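Local coordinates for protein putative dehydrogenase (Pseudomonas fluorescens, PDB 6UUG) that acts as the flavin-dependent methanesulfinate monooxygenase MsuC, part of a two-component system that serves bacterial sulfur assimilation, at residues A[35-39]-A[63-69]; A[92-97]-A[259-265]. One frame throughout, in Å; residues are numbered along the deposited sequence.

Interaction 1: A[35-39]-A[63-69]; sequences TARQL and ALRDSGL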
loop_
_atom_site.group_PDB
_atom_site.type_symbol
_atom_site.label_atom_id
_atom_site.label_comp_id
_atom_site.label_asym_id
_atom_site.label_seq_id
_atom_site.Cartn_x
_atom_site.Cartn_y
_atom_site.Cartn_z
ATOM N N THR A 35 -14.675 -35.742 6.596
ATOM C CA THR A 35 -13.548 -36.518 7.110
ATOM C C THR A 35 -12.313 -35.643 7.295
ATOM O O THR A 35 -11.619 -35.739 8.315
ATOM C CB THR A 35 -13.233 -37.679 6.166
ATOM O OG1 THR A 35 -14.355 -38.571 6.104
ATOM C CG2 THR A 35 -12.010 -38.439 6.633
ATOM N N ALA A 36 -12.018 -34.795 6.309
ATOM C CA ALA A 36 -10.873 -33.892 6.423
ATOM C C ALA A 36 -11.037 -32.922 7.586
ATOM O O ALA A 36 -10.072 -32.653 8.312
ATOM C CB ALA A 36 -10.676 -33.133 5.106
ATOM N N ARG A 37 -12.246 -32.384 7.785
ATOM C CA ARG A 37 -12.436 -31.400 8.848
ATOM C C ARG A 37 -12.288 -32.049 10.220
ATOM O O ARG A 37 -11.768 -31.433 11.158
ATOM C CB ARG A 37 -13.799 -30.720 8.712
ATOM C CG ARG A 37 -13.914 -29.810 7.499
ATOM C CD ARG A 37 -15.359 -29.622 7.046
ATOM N NE ARG A 37 -16.055 -28.571 7.780
ATOM N N GLN A 38 -12.735 -33.298 10.341
ATOM C CA GLN A 38 -12.537 -34.061 11.566
ATOM C C GLN A 38 -11.055 -34.299 11.829
ATOM O O GLN A 38 -10.579 -34.123 12.953
ATOM C CB GLN A 38 -13.308 -35.374 11.447
ATOM C CG GLN A 38 -13.164 -36.358 12.565
ATOM C CD GLN A 38 -14.098 -37.531 12.353
ATOM O OE1 GLN A 38 -15.280 -37.459 12.688
ATOM N NE2 GLN A 38 -13.586 -38.600 11.754
ATOM N N LEU A 39 -10.312 -34.714 10.795
ATOM C CA LEU A 39 -8.870 -34.887 10.924
ATOM C C LEU A 39 -8.192 -33.573 11.279
ATOM O O LEU A 39 -7.291 -33.534 12.126
ATOM C CB LEU A 39 -8.277 -35.419 9.616
ATOM C CG LEU A 39 -8.392 -36.884 9.228
ATOM C CD1 LEU A 39 -7.798 -37.057 7.845
ATOM C CD2 LEU A 39 -7.648 -37.731 10.243
ATOM N N ALA A 63 -2.550 -41.256 10.034
ATOM C CA ALA A 63 -3.961 -40.893 10.107
ATOM C C ALA A 63 -4.534 -40.613 8.721
ATOM O O ALA A 63 -5.697 -40.928 8.451
ATOM C CB ALA A 63 -4.147 -39.683 11.022
ATOM N N LEU A 64 -3.737 -40.009 7.835
ATOM C CA LEU A 64 -4.153 -39.856 6.442
ATOM C C LEU A 64 -4.294 -41.209 5.753
ATOM O O LEU A 64 -5.263 -41.439 5.018
ATOM C CB LEU A 64 -3.156 -38.967 5.688
ATOM C CG LEU A 64 -3.173 -37.484 6.071
ATOM C CD1 LEU A 64 -2.049 -36.746 5.339
ATOM C CD2 LEU A 64 -4.506 -36.868 5.729
ATOM N N ARG A 65 -3.341 -42.118 5.976
ATOM C CA ARG A 65 -3.444 -43.463 5.408
ATOM C C ARG A 65 -4.759 -44.132 5.792
ATOM O O ARG A 65 -5.477 -44.661 4.935
ATOM C CB ARG A 65 -2.262 -44.319 5.862
ATOM C CG ARG A 65 -0.959 -43.998 5.172
ATOM C CD ARG A 65 0.171 -44.864 5.690
ATOM N NE ARG A 65 1.358 -44.658 4.871
ATOM C CZ ARG A 65 2.336 -43.804 5.157
ATOM N NH1 ARG A 65 2.308 -43.091 6.277
ATOM N NH2 ARG A 65 3.361 -43.679 4.322
ATOM N N ASP A 66 -5.112 -44.081 7.078
ATOM C CA ASP A 66 -6.318 -44.743 7.560
ATOM C C ASP A 66 -7.599 -44.042 7.122
ATOM O O ASP A 66 -8.654 -44.679 7.090
ATOM C CB ASP A 66 -6.261 -44.848 9.083
ATOM C CG ASP A 66 -5.112 -45.723 9.561
ATOM O OD1 ASP A 66 -4.600 -46.527 8.748
ATOM O OD2 ASP A 66 -4.724 -45.607 10.742
ATOM N N SER A 67 -7.530 -42.754 6.764
ATOM C CA SER A 67 -8.730 -41.981 6.441
ATOM C C SER A 67 -9.352 -42.359 5.104
ATOM O O SER A 67 -10.531 -42.060 4.878
ATOM C CB SER A 67 -8.396 -40.488 6.406
ATOM O OG SER A 67 -7.575 -40.199 5.278
ATOM N N GLY A 68 -8.586 -42.971 4.209
ATOM C CA GLY A 68 -9.009 -43.169 2.843
ATOM C C GLY A 68 -8.689 -42.027 1.900
ATOM O O GLY A 68 -8.775 -42.211 0.679
ATOM N N LEU A 69 -8.311 -40.860 2.421
ATOM C CA LEU A 69 -8.190 -39.685 1.562
ATOM C C LEU A 69 -6.975 -39.735 0.637
ATOM O O LEU A 69 -6.879 -38.895 -0.265
ATOM C CB LEU A 69 -8.159 -38.407 2.411
ATOM C CG LEU A 69 -9.407 -38.111 3.256
ATOM C CD1 LEU A 69 -9.176 -36.934 4.224
ATOM C CD2 LEU A 69 -10.633 -37.842 2.394
#
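Thr-35 lays its methyl group on Leu-69, CG2 standing 4.0 Å from Leu-69 CD1, and the two side chains pass alongside each other, pointing opposite ways. Its CG2 is anti to the backbone N, while OG1 lies beside that N and bonds to the carbonyl O of Ser-31, one turn back; its oxygen thus goes to the chain just before its helix and its methyl to the partner. Ala-36 adds a small apolar surface, its CB 4.2 Å from Leu-69 CD1, and also meets Phe-95 of helix 85-96, which touches Leu-64 as well. Leu-39 makes the largest contribution: its CD1 touches Leu-64 CD2, meets Leu-69 tip to tip, 3.9 Å from Leu-69 CD1, and comes within 3.8 Å of Ser-67 CB; the other branch, Leu-39 CD2, packs on Ala-63 CB at 4.1 Å. Facing this leucine, Ser-67 shows its CB, while its hydroxyl, held between the backbone N and the carbonyl carbon (chi1 70°), turns back into its own chain. Ser-67 OG donates to Leu-64 O at 2.6 Å and accepts from Leu-69 N at 3.0 Å in a nearly straight bond, an ST turn that spans Gly-68, where phi turns positive. With an alanine at Ser-67, Leu-69 N loses its OG acceptor, and the turn that sets Leu-69 against Leu-39 would probably be freer to shift. The short segments run antiparallel at 155°, their axes well apart, so the gap is bridged by side chains of this helical pair in the acyl-CoA dehydrogenase-like N-terminal region. No hydrogen bond crosses between them: the hydroxyls of Thr-35 and Ser-67 are engaged by nearby backbone of their own chain stretches, and what joins the two helices is apolar contact.

Interaction 2: A[92-97]-A[259-265]; sequences VREFAK and MFLGIAE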
loop_
_atom_site.group_PDB
_atom_site.type_symbol
_atom_site.label_atom_id
_atom_site.label_comp_id
_atom_site.label_asym_id
_atom_site.label_seq_id
_atom_site.Cartn_x
_atom_site.Cartn_y
_atom_site.Cartn_z
ATOM N N VAL A 92 -7.126 -29.850 0.494
ATOM C CA VAL A 92 -5.815 -29.223 0.717
ATOM C C VAL A 92 -5.974 -27.918 1.502
ATOM O O VAL A 92 -5.266 -27.660 2.490
ATOM C CB VAL A 92 -5.096 -28.986 -0.630
ATOM C CG1 VAL A 92 -3.832 -28.161 -0.420
ATOM C CG2 VAL A 92 -4.744 -30.311 -1.319
ATOM N N ARG A 93 -6.907 -27.071 1.057
ATOM C CA ARG A 93 -7.190 -25.801 1.719
ATOM C C ARG A 93 -7.619 -26.009 3.169
ATOM O O ARG A 93 -7.176 -25.284 4.071
ATOM C CB ARG A 93 -8.283 -25.070 0.929
ATOM C CG ARG A 93 -8.941 -23.864 1.603
ATOM C CD ARG A 93 -10.079 -23.354 0.694
ATOM N NE ARG A 93 -10.833 -22.209 1.208
ATOM C CZ ARG A 93 -11.873 -21.679 0.566
ATOM N NH1 ARG A 93 -12.254 -22.189 -0.606
ATOM N NH2 ARG A 93 -12.534 -20.647 1.087
ATOM N N GLU A 94 -8.472 -27.011 3.413
ATOM C CA GLU A 94 -8.952 -27.266 4.769
ATOM C C GLU A 94 -7.816 -27.681 5.696
ATOM O O GLU A 94 -7.754 -27.240 6.848
ATOM C CB GLU A 94 -10.036 -28.342 4.744
ATOM C CG GLU A 94 -10.721 -28.531 6.085
ATOM C CD GLU A 94 -11.649 -27.382 6.439
ATOM O OE1 GLU A 94 -12.137 -26.689 5.521
ATOM O OE2 GLU A 94 -11.896 -27.174 7.645
ATOM N N PHE A 95 -6.906 -28.538 5.215
ATOM C CA PHE A 95 -5.756 -28.913 6.039
ATOM C C PHE A 95 -4.869 -27.702 6.305
ATOM O O PHE A 95 -4.379 -27.516 7.424
ATOM C CB PHE A 95 -4.936 -30.012 5.369
ATOM C CG PHE A 95 -5.581 -31.370 5.402
ATOM C CD1 PHE A 95 -6.365 -31.752 6.476
ATOM C CD2 PHE A 95 -5.396 -32.256 4.357
ATOM C CE1 PHE A 95 -6.968 -33.015 6.503
ATOM C CE2 PHE A 95 -5.984 -33.519 4.384
ATOM C CZ PHE A 95 -6.766 -33.887 5.458
ATOM N N ALA A 96 -4.688 -26.847 5.297
ATOM C CA ALA A 96 -3.788 -25.704 5.432
ATOM C C ALA A 96 -4.249 -24.697 6.480
ATOM O O ALA A 96 -3.419 -23.928 6.983
ATOM C CB ALA A 96 -3.616 -25.012 4.079
ATOM N N LYS A 97 -5.539 -24.688 6.827
ATOM C CA LYS A 97 -5.999 -23.803 7.892
ATOM C C LYS A 97 -5.327 -24.133 9.219
ATOM O O LYS A 97 -5.112 -23.230 10.041
ATOM C CB LYS A 97 -7.513 -23.898 8.045
ATOM C CG LYS A 97 -8.297 -23.416 6.853
ATOM C CD LYS A 97 -9.792 -23.700 7.048
ATOM C CE LYS A 97 -10.564 -23.283 5.844
ATOM N NZ LYS A 97 -12.048 -23.338 6.109
ATOM N N MET A 259 -3.358 -23.838 -0.723
ATOM C CA MET A 259 -2.618 -23.790 0.540
ATOM C C MET A 259 -2.542 -22.367 1.074
ATOM O O MET A 259 -2.746 -22.124 2.275
ATOM C CB MET A 259 -1.195 -24.342 0.360
ATOM C CG MET A 259 -1.072 -25.836 0.147
ATOM S SD MET A 259 0.602 -26.303 -0.401
ATOM C CE MET A 259 1.616 -25.494 0.829
ATOM N N PHE A 260 -2.188 -21.414 0.198
ATOM C CA PHE A 260 -2.056 -20.021 0.607
ATOM C C PHE A 260 -3.361 -19.486 1.181
ATOM O O PHE A 260 -3.367 -18.788 2.201
ATOM C CB PHE A 260 -1.633 -19.147 -0.585
ATOM C CG PHE A 260 -0.276 -19.481 -1.185
ATOM C CD1 PHE A 260 0.580 -20.399 -0.602
ATOM C CD2 PHE A 260 0.127 -18.850 -2.365
ATOM C CE1 PHE A 260 1.837 -20.691 -1.185
ATOM C CE2 PHE A 260 1.366 -19.142 -2.944
ATOM C CZ PHE A 260 2.212 -20.058 -2.347
ATOM N N LEU A 261 -4.476 -19.760 0.500
ATOM C CA LEU A 261 -5.767 -19.316 1.010
ATOM C C LEU A 261 -6.075 -19.967 2.353
ATOM O O LEU A 261 -6.484 -19.285 3.300
ATOM C CB LEU A 261 -6.874 -19.615 -0.007
ATOM C CG LEU A 261 -8.317 -19.446 0.481
ATOM C CD1 LEU A 261 -8.605 -18.035 0.953
ATOM C CD2 LEU A 261 -9.251 -19.805 -0.692
ATOM N N GLY A 262 -5.859 -21.282 2.459
ATOM C CA GLY A 262 -6.089 -21.971 3.725
ATOM C C GLY A 262 -5.283 -21.389 4.877
ATOM O O GLY A 262 -5.799 -21.208 5.979
ATOM N N ILE A 263 -4.013 -21.076 4.633
ATOM C CA ILE A 263 -3.183 -20.488 5.690
ATOM C C ILE A 263 -3.774 -19.159 6.164
ATOM O O ILE A 263 -3.915 -18.914 7.370
ATOM C CB ILE A 263 -1.738 -20.306 5.195
ATOM C CG1 ILE A 263 -1.034 -21.653 5.009
ATOM C CG2 ILE A 263 -0.965 -19.430 6.172
ATOM C CD1 ILE A 263 0.256 -21.539 4.183
ATOM N N ALA A 264 -4.124 -18.279 5.218
ATOM C CA ALA A 264 -4.725 -16.992 5.569
ATOM C C ALA A 264 -6.047 -17.168 6.317
ATOM O O ALA A 264 -6.326 -16.432 7.273
ATOM C CB ALA A 264 -4.919 -16.150 4.305
ATOM N N GLU A 265 -6.875 -18.139 5.898
ATOM C CA GLU A 265 -8.149 -18.372 6.580
ATOM C C GLU A 265 -7.927 -18.896 7.995
ATOM O O GLU A 265 -8.642 -18.513 8.932
ATOM C CB GLU A 265 -9.004 -19.364 5.771
ATOM C CG GLU A 265 -9.564 -18.781 4.482
ATOM C CD GLU A 265 -10.448 -19.754 3.720
ATOM O OE1 GLU A 265 -10.060 -20.928 3.556
ATOM O OE2 GLU A 265 -11.532 -19.316 3.270
#
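A close helix crossing built on Gly-262, and locked at one side by the Arg-93–Glu-265 salt bridge, joins the N-terminal helical region to the long helix 247-277 of the C-terminal region in this acyl-CoA dehydrogenase-like fold. The short axes approach to 7.2 Å at 36°, near enough for backbone to meet backbone. Gly-262 CA makes a CA-H...O contact with Arg-93 O at 3.5 Å, and Lys-97 CA makes another with Gly-262 O at 3.2 Å; a CB at Gly-262 would collide with Arg-93 O and Ala-96 CB. Ala-96 is small enough to sit here, its CB 3.5 Å from Met-259 O and also facing Ile-263 CG1. With CG anti to the backbone N (chi1 167°) and the chain extended to NE, Arg-93 reaches across to Glu-265 and grips it side-on: NE bonds OE1 at 2.8 Å and NH2 bonds OE2 at 2.7 Å. Both oxygens are met on the syn side and lie close to the guanidinium plane, although the two flat groups are turned 32° apart. Leu-261 CD2 sits over the centre of one guanidinium face, 3.4 Å above its plane. The extended Lys-97 passes the same carboxylate, its CE 3.3 Å from Glu-265 OE1; NZ, beyond salt-bridge distance, pairs weakly with Glu-94 OE1, though its charge probably still steadies Glu-265. Helix 294-327 extends the ionic network, Arg-311 pairing with Glu-265 OE2 and Glu-315 with Arg-93 NH1. Ala-96 also rests on Ala-103 of helix 100-119, while Phe-260 turns away from the crossing to pack against helix 333-360.

From the N terminus, helix 32-53 turns back into helix 58-67, and interaction 1 closes this short helical hairpin, with 23 residues between its segments. The chain then enters helix 85-96, where interaction 2 opens; it closes only after 161 residues, which include helices 100-119 and 122-135 and the beta strands, when helix 247-277 arrives. The two contacts are therefore in series, neither nested nor crossed, with centres about 16 Å apart. Helix 85-96 connects them: Phe-95 CZ packs on Leu-64 CD2 at 3.8 Å, while neighbouring residues of its helix meet 259-265. Together they tie the N-terminal hairpin, through that helix, to the C-terminal helices.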